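Local coordinates for TarM (Staphylococcus aureus subsp. aureus 21178, PDB 4X7R), which belongs to the GT-B glycosyltransferases, whose two Rossmann-like domains face each other across a cleft in which UDP and 3YW are bound, at residues V250-E254 against I424-P428; I302-V306 against G404-S408; V419-I424 against Y439-N445. The protein carries 1 engineered substitution. All coordinates share one frame; numbering follows the deposited sequence.

Interaction 1: residues V250-E254 against I424-P428; sequences VNHHE and IKYGP. With 3YW ((2S)-2,3-dihydroxypropyl 2-acetamido-2-deoxy-alpha-D-glucopyranoside), chain F.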
loop_
_atom_site.group_PDB
_atom_site.type_symbol
_atom_site.label_atom_id
_atom_site.label_comp_id
_atom_site.label_asym_id
_atom_site.label_seq_id
_atom_site.Cartn_x
_atom_site.Cartn_y
_atom_site.Cartn_z
ATOM N N VAL A 250 7.799 -8.412 4.873
ATOM C CA VAL A 250 7.598 -9.627 4.058
ATOM C C VAL A 250 8.649 -10.710 4.324
ATOM O O VAL A 250 9.697 -10.445 4.906
ATOM C CB VAL A 250 7.601 -9.246 2.535
ATOM C CG1 VAL A 250 6.520 -8.206 2.189
ATOM C CG2 VAL A 250 8.971 -8.709 2.105
ATOM N N ASN A 251 8.405 -11.892 3.787
ATOM C CA ASN A 251 9.401 -12.939 3.766
ATOM C C ASN A 251 10.494 -12.385 2.801
ATOM O O ASN A 251 10.180 -11.957 1.680
ATOM C CB ASN A 251 8.786 -14.256 3.250
ATOM C CG ASN A 251 9.731 -15.432 3.290
ATOM O OD1 ASN A 251 10.936 -15.284 3.079
ATOM N ND2 ASN A 251 9.212 -16.635 3.542
ATOM N N HIS A 252 11.752 -12.307 3.289
ATOM C CA HIS A 252 12.880 -11.729 2.561
ATOM C C HIS A 252 13.370 -12.602 1.385
ATOM O O HIS A 252 14.197 -12.154 0.591
ATOM C CB HIS A 252 14.015 -11.398 3.525
ATOM C CG HIS A 252 14.551 -12.616 4.219
ATOM N ND1 HIS A 252 13.750 -13.377 5.072
ATOM C CD2 HIS A 252 15.779 -13.178 4.152
ATOM C CE1 HIS A 252 14.514 -14.382 5.470
ATOM N NE2 HIS A 252 15.747 -14.301 4.944
ATOM N N HIS A 253 12.879 -13.834 1.261
ATOM C CA HIS A 253 13.269 -14.649 0.117
ATOM C C HIS A 253 12.411 -14.231 -1.075
ATOM O O HIS A 253 11.267 -13.762 -0.895
ATOM C CB HIS A 253 13.039 -16.147 0.364
ATOM C CG HIS A 253 13.823 -16.714 1.495
ATOM N ND1 HIS A 253 13.328 -16.692 2.804
ATOM C CD2 HIS A 253 14.989 -17.401 1.478
ATOM C CE1 HIS A 253 14.230 -17.323 3.545
ATOM N NE2 HIS A 253 15.247 -17.771 2.793
ATOM N N GLU A 254 12.950 -14.425 -2.290
ATOM C CA GLU A 254 12.217 -14.165 -3.522
ATOM C C GLU A 254 11.043 -15.144 -3.613
ATOM O O GLU A 254 11.180 -16.338 -3.299
ATOM C CB GLU A 254 13.126 -14.310 -4.758
ATOM C CG GLU A 254 13.881 -13.038 -5.100
ATOM C CD GLU A 254 13.150 -12.007 -5.936
ATOM O OE1 GLU A 254 12.021 -11.607 -5.569
ATOM O OE2 GLU A 254 13.739 -11.559 -6.944
ATOM N N ILE A 424 3.270 -21.857 6.498
ATOM C CA ILE A 424 4.321 -21.227 5.684
ATOM C C ILE A 424 5.142 -20.195 6.508
ATOM O O ILE A 424 4.711 -19.760 7.577
ATOM C CB ILE A 424 3.675 -20.572 4.397
ATOM C CG1 ILE A 424 2.559 -19.539 4.725
ATOM C CG2 ILE A 424 3.132 -21.620 3.424
ATOM C CD1 ILE A 424 2.978 -18.155 4.962
ATOM N N LYS A 425 6.288 -19.768 5.975
ATOM C CA LYS A 425 7.119 -18.726 6.577
ATOM C C LYS A 425 6.607 -17.365 6.023
ATOM O O LYS A 425 6.573 -17.171 4.813
ATOM C CB LYS A 425 8.613 -18.933 6.230
ATOM C CG LYS A 425 9.312 -20.055 7.042
ATOM C CD LYS A 425 10.831 -20.074 6.726
ATOM C CE LYS A 425 11.640 -21.060 7.546
ATOM N NZ LYS A 425 11.809 -20.688 8.973
ATOM N N TYR A 426 6.229 -16.399 6.882
ATOM C CA TYR A 426 6.231 -16.440 8.342
ATOM C C TYR A 426 4.892 -15.998 8.875
ATOM O O TYR A 426 4.205 -15.201 8.230
ATOM C CB TYR A 426 7.279 -15.446 8.851
ATOM C CG TYR A 426 8.676 -15.769 8.391
ATOM C CD1 TYR A 426 9.430 -16.753 9.030
ATOM C CD2 TYR A 426 9.244 -15.107 7.303
ATOM C CE1 TYR A 426 10.711 -17.070 8.597
ATOM C CE2 TYR A 426 10.536 -15.410 6.865
ATOM C CZ TYR A 426 11.262 -16.402 7.513
ATOM O OH TYR A 426 12.536 -16.716 7.114
ATOM N N GLY A 427 4.560 -16.463 10.072
ATOM C CA GLY A 427 3.362 -16.014 10.752
ATOM C C GLY A 427 2.414 -17.067 11.268
ATOM O O GLY A 427 2.216 -17.118 12.483
ATOM N N PRO A 428 1.733 -17.864 10.394
ATOM C CA PRO A 428 0.685 -18.774 10.894
ATOM C C PRO A 428 0.989 -19.614 12.124
ATOM O O PRO A 428 0.193 -19.583 13.051
ATOM C CB PRO A 428 0.305 -19.604 9.661
ATOM C CG PRO A 428 0.576 -18.705 8.533
ATOM C CD PRO A 428 1.790 -17.895 8.915
HETATM O O3A 3YW F . 5.338 -5.436 -0.109
HETATM C C4A 3YW F . 3.051 -5.438 2.860
HETATM C C5A 3YW F . 3.626 -5.845 1.525
HETATM O O5 3YW F . 2.993 -6.369 5.791
HETATM C C6A 3YW F . 4.883 -5.081 1.188
HETATM C C5 3YW F . 1.977 -6.803 6.704
HETATM C C6 3YW F . 1.998 -5.834 7.862
HETATM C C4 3YW F . 2.254 -8.256 7.083
HETATM O O6 3YW F . 3.265 -5.799 8.504
HETATM C C3 3YW F . 2.073 -9.118 5.838
HETATM O O4 3YW F . 1.333 -8.687 8.080
HETATM O O3 3YW F . 2.341 -10.494 6.106
HETATM O O7 3YW F . 4.254 -10.495 3.104
HETATM C C7 3YW F . 3.133 -10.131 2.761
HETATM C C8 3YW F . 2.434 -10.725 1.575
HETATM N N2 3YW F . 2.460 -9.190 3.424
HETATM C C2 3YW F . 2.925 -8.610 4.674
HETATM C C1 3YW F . 3.049 -7.080 4.558
HETATM O O1 3YW F . 2.329 -6.480 3.519
HETATM O O2 3YW F . 2.642 -5.629 0.514
#

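Interaction 2: residues I302-V306 against G404-S408; sequences ISNFV and GQGLS. With 3YW ((2S)-2,3-dihydroxypropyl 2-acetamido-2-deoxy-alpha-D-glucopyranoside), chain F; UDP (uridine-5'-diphosphate), chain E.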
loop_
_atom_site.group_PDB
_atom_site.type_symbol
_atom_site.label_atom_id
_atom_site.label_comp_id
_atom_site.label_asym_id
_atom_site.label_seq_id
_atom_site.Cartn_x
_atom_site.Cartn_y
_atom_site.Cartn_z
ATOM N N ILE A 302 9.834 -7.501 16.316
ATOM C CA ILE A 302 8.761 -6.723 16.933
ATOM C C ILE A 302 7.520 -7.024 16.102
ATOM O O ILE A 302 7.480 -6.660 14.943
ATOM C CB ILE A 302 9.017 -5.174 17.080
ATOM C CG1 ILE A 302 10.359 -4.840 17.737
ATOM C CG2 ILE A 302 7.853 -4.498 17.843
ATOM C CD1 ILE A 302 10.647 -3.325 17.867
ATOM N N SER A 303 6.524 -7.667 16.680
ATOM C CA SER A 303 5.241 -7.962 16.024
ATOM C C SER A 303 4.546 -6.662 15.617
ATOM O O SER A 303 4.746 -5.629 16.261
ATOM C CB SER A 303 4.302 -8.653 17.018
ATOM O OG SER A 303 2.974 -8.765 16.522
ATOM N N ASN A 304 3.650 -6.744 14.619
ATOM C CA ASN A 304 2.779 -5.613 14.304
ATOM C C ASN A 304 1.898 -5.429 15.532
ATOM O O ASN A 304 1.567 -6.424 16.211
ATOM C CB ASN A 304 1.813 -5.963 13.169
ATOM C CG ASN A 304 2.399 -5.846 11.803
ATOM O OD1 ASN A 304 3.006 -4.834 11.470
ATOM N ND2 ASN A 304 2.260 -6.906 11.007
ATOM N N PHE A 305 1.471 -4.173 15.794
ATOM C CA PHE A 305 0.521 -3.917 16.862
ATOM C C PHE A 305 -0.796 -4.559 16.426
ATOM O O PHE A 305 -1.085 -4.629 15.228
ATOM C CB PHE A 305 0.305 -2.417 17.052
ATOM C CG PHE A 305 1.325 -1.700 17.906
ATOM C CD1 PHE A 305 1.313 -1.830 19.296
ATOM C CD2 PHE A 305 2.284 -0.872 17.322
ATOM C CE1 PHE A 305 2.219 -1.110 20.092
ATOM C CE2 PHE A 305 3.192 -0.161 18.116
ATOM C CZ PHE A 305 3.141 -0.273 19.499
ATOM N N VAL A 306 -1.586 -5.014 17.384
ATOM C CA VAL A 306 -2.865 -5.654 17.109
ATOM C C VAL A 306 -4.013 -4.856 17.739
ATOM O O VAL A 306 -3.906 -4.392 18.881
ATOM C CB VAL A 306 -2.851 -7.176 17.484
ATOM C CG1 VAL A 306 -2.936 -7.406 18.983
ATOM C CG2 VAL A 306 -3.973 -7.902 16.808
ATOM N N GLY A 404 4.925 -11.974 6.064
ATOM C CA GLY A 404 5.773 -11.404 7.093
ATOM C C GLY A 404 5.146 -11.773 8.420
ATOM O O GLY A 404 5.840 -12.123 9.380
ATOM N N GLN A 405 3.806 -11.739 8.465
ATOM C CA GLN A 405 3.023 -12.103 9.668
ATOM C C GLN A 405 1.594 -12.537 9.317
ATOM O O GLN A 405 1.209 -13.645 9.650
ATOM C CB GLN A 405 3.015 -10.959 10.705
ATOM C CG GLN A 405 2.409 -11.375 12.036
ATOM C CD GLN A 405 2.602 -10.346 13.123
ATOM O OE1 GLN A 405 2.561 -9.136 12.893
ATOM N NE2 GLN A 405 2.799 -10.819 14.346
ATOM N N GLY A 406 0.802 -11.628 8.727
ATOM C CA GLY A 406 -0.567 -11.950 8.316
ATOM C C GLY A 406 -1.646 -11.352 9.184
ATOM O O GLY A 406 -2.281 -12.049 9.974
ATOM N N LEU A 407 -1.894 -10.066 9.002
ATOM C CA LEU A 407 -2.898 -9.357 9.778
ATOM C C LEU A 407 -4.316 -9.855 9.560
ATOM O O LEU A 407 -5.073 -9.843 10.514
ATOM C CB LEU A 407 -2.804 -7.834 9.591
ATOM C CG LEU A 407 -1.510 -7.146 10.099
ATOM C CD1 LEU A 407 -1.447 -5.696 9.600
ATOM C CD2 LEU A 407 -1.435 -7.172 11.633
ATOM N N SER A 408 -4.687 -10.282 8.336
ATOM C CA SER A 408 -6.056 -10.767 8.051
ATOM C C SER A 408 -6.376 -12.011 8.864
ATOM O O SER A 408 -7.462 -12.100 9.444
ATOM C CB SER A 408 -6.247 -11.042 6.563
ATOM O OG SER A 408 -6.740 -9.901 5.884
HETATM O O3A 3YW F . 5.338 -5.436 -0.109
HETATM C C4A 3YW F . 3.051 -5.438 2.860
HETATM C C5A 3YW F . 3.626 -5.845 1.525
HETATM O O5 3YW F . 2.993 -6.369 5.791
HETATM C C6A 3YW F . 4.883 -5.081 1.188
HETATM C C5 3YW F . 1.977 -6.803 6.704
HETATM C C6 3YW F . 1.998 -5.834 7.862
HETATM C C4 3YW F . 2.254 -8.256 7.083
HETATM O O6 3YW F . 3.265 -5.799 8.504
HETATM C C3 3YW F . 2.073 -9.118 5.838
HETATM O O4 3YW F . 1.333 -8.687 8.080
HETATM O O3 3YW F . 2.341 -10.494 6.106
HETATM O O7 3YW F . 4.254 -10.495 3.104
HETATM C C7 3YW F . 3.133 -10.131 2.761
HETATM C C8 3YW F . 2.434 -10.725 1.575
HETATM N N2 3YW F . 2.460 -9.190 3.424
HETATM C C2 3YW F . 2.925 -8.610 4.674
HETATM C C1 3YW F . 3.049 -7.080 4.558
HETATM O O1 3YW F . 2.329 -6.480 3.519
HETATM O O2 3YW F . 2.642 -5.629 0.514
HETATM N N1 UDP E . -7.896 -5.309 3.702
HETATM C C2 UDP E . -9.076 -4.597 3.819
HETATM N N3 UDP E . -10.011 -4.853 2.843
HETATM C C4 UDP E . -9.883 -5.711 1.772
HETATM C C5 UDP E . -8.611 -6.381 1.685
HETATM C C6 UDP E . -7.677 -6.167 2.631
HETATM O O2 UDP E . -9.285 -3.795 4.719
HETATM O O4 UDP E . -10.844 -5.865 0.996
HETATM C "C1'" UDP E . -6.944 -5.209 4.837
HETATM C "C2'" UDP E . -7.130 -6.285 5.903
HETATM O "O2'" UDP E . -8.120 -5.905 6.844
HETATM C "C3'" UDP E . -5.736 -6.330 6.533
HETATM C "C4'" UDP E . -4.817 -6.020 5.355
HETATM O "O4'" UDP E . -5.629 -5.364 4.352
HETATM O "O3'" UDP E . -5.515 -5.461 7.644
HETATM C "C5'" UDP E . -4.125 -7.219 4.761
HETATM O "O5'" UDP E . -3.086 -7.599 5.690
HETATM P PA UDP E . -2.146 -8.893 5.561
HETATM O O1A UDP E . -1.019 -8.761 6.511
HETATM O O2A UDP E . -2.988 -10.141 5.872
HETATM O O3A UDP E . -1.619 -8.969 4.092
HETATM P PB UDP E . -0.883 -7.910 3.138
HETATM O O1B UDP E . 0.054 -7.056 3.953
HETATM O O2B UDP E . -1.913 -7.014 2.442
HETATM O O3B UDP E . -0.064 -8.666 2.110
#

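Interaction 3: residues V419-I424 against Y439-N445; sequences VVAFDI and YLIENHN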
loop_
_atom_site.group_PDB
_atom_site.type_symbol
_atom_site.label_atom_id
_atom_site.label_comp_id
_atom_site.label_asym_id
_atom_site.label_seq_id
_atom_site.Cartn_x
_atom_site.Cartn_y
_atom_site.Cartn_z
ATOM N N VAL A 419 -8.947 -19.841 11.736
ATOM C CA VAL A 419 -8.208 -19.878 10.475
ATOM C C VAL A 419 -7.760 -21.299 10.125
ATOM O O VAL A 419 -7.305 -22.048 10.996
ATOM C CB VAL A 419 -7.000 -18.901 10.508
ATOM C CG1 VAL A 419 -6.250 -18.898 9.181
ATOM C CG2 VAL A 419 -7.443 -17.490 10.866
ATOM N N VAL A 420 -7.908 -21.651 8.837
ATOM C CA VAL A 420 -7.395 -22.855 8.184
ATOM C C VAL A 420 -6.330 -22.277 7.190
ATOM O O VAL A 420 -6.666 -21.581 6.232
ATOM C CB VAL A 420 -8.496 -23.725 7.525
ATOM C CG1 VAL A 420 -7.899 -25.010 6.956
ATOM C CG2 VAL A 420 -9.591 -24.074 8.540
ATOM N N ALA A 421 -5.049 -22.446 7.528
ATOM C CA ALA A 421 -3.950 -21.860 6.794
ATOM C C ALA A 421 -2.843 -22.829 6.438
ATOM O O ALA A 421 -2.548 -23.739 7.211
ATOM C CB ALA A 421 -3.362 -20.717 7.606
ATOM N N PHE A 422 -2.173 -22.585 5.288
ATOM C CA PHE A 422 -0.995 -23.358 4.928
ATOM C C PHE A 422 0.120 -22.944 5.905
ATOM O O PHE A 422 0.279 -21.745 6.154
ATOM C CB PHE A 422 -0.572 -23.104 3.463
ATOM C CG PHE A 422 -1.406 -23.780 2.392
ATOM C CD1 PHE A 422 -1.989 -25.023 2.617
ATOM C CD2 PHE A 422 -1.568 -23.195 1.141
ATOM C CE1 PHE A 422 -2.737 -25.661 1.615
ATOM C CE2 PHE A 422 -2.316 -23.833 0.138
ATOM C CZ PHE A 422 -2.891 -25.066 0.379
ATOM N N ASP A 423 0.821 -23.927 6.522
ATOM C CA ASP A 423 1.916 -23.668 7.461
ATOM C C ASP A 423 3.131 -23.184 6.650
ATOM O O ASP A 423 3.899 -23.998 6.139
ATOM C CB ASP A 423 2.265 -24.931 8.300
ATOM C CG ASP A 423 3.170 -24.636 9.499
ATOM O OD1 ASP A 423 3.748 -23.523 9.558
ATOM O OD2 ASP A 423 3.307 -25.512 10.370
ATOM N N ILE A 424 3.270 -21.857 6.498
ATOM C CA ILE A 424 4.321 -21.227 5.684
ATOM C C ILE A 424 5.142 -20.195 6.508
ATOM O O ILE A 424 4.711 -19.760 7.577
ATOM C CB ILE A 424 3.675 -20.572 4.397
ATOM C CG1 ILE A 424 2.559 -19.539 4.725
ATOM C CG2 ILE A 424 3.132 -21.620 3.424
ATOM C CD1 ILE A 424 2.978 -18.155 4.962
ATOM N N TYR A 439 -6.486 -24.621 12.281
ATOM C CA TYR A 439 -5.692 -25.680 11.663
ATOM C C TYR A 439 -4.542 -25.147 10.832
ATOM O O TYR A 439 -4.717 -24.189 10.059
ATOM C CB TYR A 439 -6.568 -26.610 10.802
ATOM C CG TYR A 439 -7.574 -27.442 11.572
ATOM C CD1 TYR A 439 -7.160 -28.437 12.455
ATOM C CD2 TYR A 439 -8.942 -27.298 11.350
ATOM C CE1 TYR A 439 -8.085 -29.224 13.148
ATOM C CE2 TYR A 439 -9.874 -28.101 12.012
ATOM C CZ TYR A 439 -9.442 -29.049 12.923
ATOM O OH TYR A 439 -10.370 -29.813 13.592
ATOM N N LEU A 440 -3.363 -25.781 11.001
ATOM C CA LEU A 440 -2.140 -25.533 10.237
ATOM C C LEU A 440 -2.035 -26.670 9.241
ATOM O O LEU A 440 -1.895 -27.840 9.630
ATOM C CB LEU A 440 -0.894 -25.499 11.135
ATOM C CG LEU A 440 -0.672 -24.212 11.913
ATOM C CD1 LEU A 440 0.430 -24.394 12.945
ATOM C CD2 LEU A 440 -0.385 -23.026 10.969
ATOM N N ILE A 441 -2.184 -26.340 7.960
ATOM C CA ILE A 441 -2.164 -27.329 6.877
ATOM C C ILE A 441 -0.792 -27.381 6.217
ATOM O O ILE A 441 -0.190 -26.338 5.959
ATOM C CB ILE A 441 -3.303 -27.020 5.849
ATOM C CG1 ILE A 441 -4.700 -26.919 6.512
ATOM C CG2 ILE A 441 -3.298 -27.954 4.624
ATOM C CD1 ILE A 441 -5.148 -28.094 7.398
ATOM N N GLU A 442 -0.312 -28.595 5.928
ATOM C CA GLU A 442 0.940 -28.819 5.218
ATOM C C GLU A 442 0.825 -28.077 3.886
ATOM O O GLU A 442 -0.190 -28.222 3.201
ATOM C CB GLU A 442 1.155 -30.324 5.002
ATOM C CG GLU A 442 2.566 -30.693 4.584
ATOM C CD GLU A 442 2.729 -32.088 4.011
ATOM O OE1 GLU A 442 1.736 -32.851 3.973
ATOM O OE2 GLU A 442 3.861 -32.412 3.587
ATOM N N ASN A 443 1.792 -27.176 3.596
ATOM C CA ASN A 443 1.816 -26.333 2.396
ATOM C C ASN A 443 1.589 -27.129 1.107
ATOM O O ASN A 443 2.224 -28.170 0.909
ATOM C CB ASN A 443 3.109 -25.518 2.319
ATOM C CG ASN A 443 3.096 -24.485 1.221
ATOM O OD1 ASN A 443 2.060 -23.944 0.870
ATOM N ND2 ASN A 443 4.244 -24.191 0.649
ATOM N N HIS A 444 0.656 -26.629 0.255
ATOM C CA HIS A 444 0.189 -27.189 -1.027
ATOM C C HIS A 444 -0.875 -28.279 -0.882
ATOM O O HIS A 444 -1.573 -28.559 -1.857
ATOM C CB HIS A 444 1.339 -27.664 -1.940
ATOM C CG HIS A 444 2.194 -26.555 -2.467
ATOM N ND1 HIS A 444 3.438 -26.269 -1.910
ATOM C CD2 HIS A 444 1.949 -25.680 -3.471
ATOM C CE1 HIS A 444 3.909 -25.238 -2.598
ATOM N NE2 HIS A 444 3.049 -24.845 -3.547
ATOM N N ASN A 445 -0.992 -28.907 0.309
ATOM C CA ASN A 445 -1.951 -29.991 0.565
ATOM C C ASN A 445 -3.413 -29.495 0.528
ATOM O O ASN A 445 -4.036 -29.296 1.573
ATOM C CB ASN A 445 -1.618 -30.725 1.878
ATOM C CG ASN A 445 -2.198 -32.113 1.985
ATOM O OD1 ASN A 445 -3.188 -32.459 1.331
ATOM N ND2 ASN A 445 -1.624 -32.926 2.869
#

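Interaction 1: residues V250-E254 against I424-P428
Asn251 and Tyr426 meet at the cleft between the two Rossmann-like domains of a GT-B protein, each in a loop that follows a strand of its own parallel sheet, strand 243-247 for the one and strand 419-422 for the other. The polar link across the gap comes from the Asn251 carboxamide: its ND2 donates to Lys425 O at 3.0 Å, arriving from above the carbonyl plane and not on a lone pair. What aims the amide lies within its own loop. OD1 of Asn251 accepts from His253 N at 3.0 Å, closing an Asx turn, and from His253 ND1 at 2.8 Å, this second bond lying in the carbonyl plane on a lone pair. Two donors on OD1 fix the rotation of the group and send ND2 toward the facing domain. Having CG opposite the backbone N (chi1 -176°) also carries the amide to the Tyr426 ring, where Asn251 CG lies 3.7 Å from Tyr426 CE2 with the two planes 40° apart. The peptide bond before Tyr426 is cis, and the ring folds back over the preceding residue, with Lys425 CB 3.5 Å above the ring centre. Farther out, Tyr426 OH sits at the edges of both histidine rings, 3.5 Å from His252 CE1. That hydroxyl is hydrogen-bonded to Asp289 of helix 284-293, which also forms a salt bridge with Lys425 NZ, while His252 is held by Gln293 and Gln286. At the start of the loop, Val250 CG1 packs 3.3 Å from O7 of 3YW.

Interaction 2: residues I302-V306 against G404-S408
Gln405 and Ser303 are joined by a nearly straight hydrogen bond, Gln405 NE2 to Ser303 OG at 3.0 Å (172°), with the hydroxyl in the plane of the amide. The other end of that amide is engaged too: Gln405 OE1 accepts from Asn304 N at 3.1 Å, on a lone pair, and more weakly from Asn304 ND2. The bonds tie residues 302-306, a crossing from the N-terminal to the C-terminal domain of the GT-B fold, to the glycine-containing loop that leads into helix 407-414. Gln405 spans the distance because its chain is extended, with CG trans to the backbone N (chi1 -171°). Ser303 OG in turn donates to Asn304 O at 2.7 Å, so this hydroxyl is both acceptor and donor.

Beyond the amides lies the ligand site. Asn304 makes two weak hydrogen bonds with O6 of 3YW, through OD1 and ND2. Gly404 N and Gln405 N both donate to O3 of 3YW, and Gly406 N donates to O4 at 3.1 Å. Gly406 is the N-cap of the helix, whose first amides turn to UDP: Leu407 N meets O1A at 2.9 Å and Ser408 N meets O2A at 3.0 Å. The positive end of the helix dipole would probably help to stabilise the alpha-phosphate of UDP, which carries O1A and O2A. Leu407 packs between Asn304 and 3YW, its CD2 3.8 Å from Asn304 CB and its CD1 3.9 Å from C6 of 3YW.

Interaction 3: residues V419-I424 against Y439-N445
Val419, Ala421 and Asp423 exchange four backbone hydrogen bonds with Tyr439 and Ile441, joining two parallel strands of a beta-alpha-beta unit in the register Val420-Tyr439, Ala421-Leu440, Phe422-Ile441. Tyr439 N binds Val419 O, Ala421 N binds Tyr439 O, Ile441 N binds Ala421 O at 2.7 Å, and Asp423 N binds Ile441 O, also at 2.7 Å. The segment axes lie 21° apart. Weaker CA-H...O contacts supplement the ladder, the shortest from Phe422 CA to Ile441 O at 3.3 Å.

The apolar contacts are centred on Ile441, whose CG1 touches Val420 CG1 at 3.8 Å while its CG2 lies at the edge of the Phe422 ring, 3.8 Å from CD1. One face of that ring rests on the turn that follows the strand, with His444 N 3.7 Å above its centre. This is a type II beta turn from Glu442 to Asn445, closed by Asn445 N to Glu442 O.

Among the polar side chains, Asn443, with CG opposite its backbone N (chi1 -171°), lays its amide against Ile424, whose CG2 is 3.6 Å from Asn443 CG; ND2 of this amide is hydrogen-bonded to Gln401. Asn445 caps helix 446-457 through Asp448 N. That helix packs on the sheet face bearing Val420, Phe422, Tyr439 and Ile441, whereas Ala421 and Leu440 face helices 407-414 and 428-431 respectively. Strand 438-441 is outermost in the sheet, and strand 419-422 lies between it and strand 395-398.

Interactions 1 and 2 show how loops at strand ends of a GT-B protein converge on its cleft. With centres about 12 Å apart, both touch 3YW and they meet each other where Tyr426 CB packs 3.7 Å from Gly404 O; interaction 2 alone also reaches UDP. Interaction 3 lies farther back in the second domain, as the strand pair from which residues 424-428 lead on toward the cleft. It shares Ile424 with interaction 1, and the two pack where Pro428 CB lies 3.7 Å from Leu440 CD2, their centres about 13 Å apart. Interactions 2 and 3 do not touch, although helix 407-414 runs into strand 419-422, and the side chain of Ile424 stays about 8 Å from 3YW.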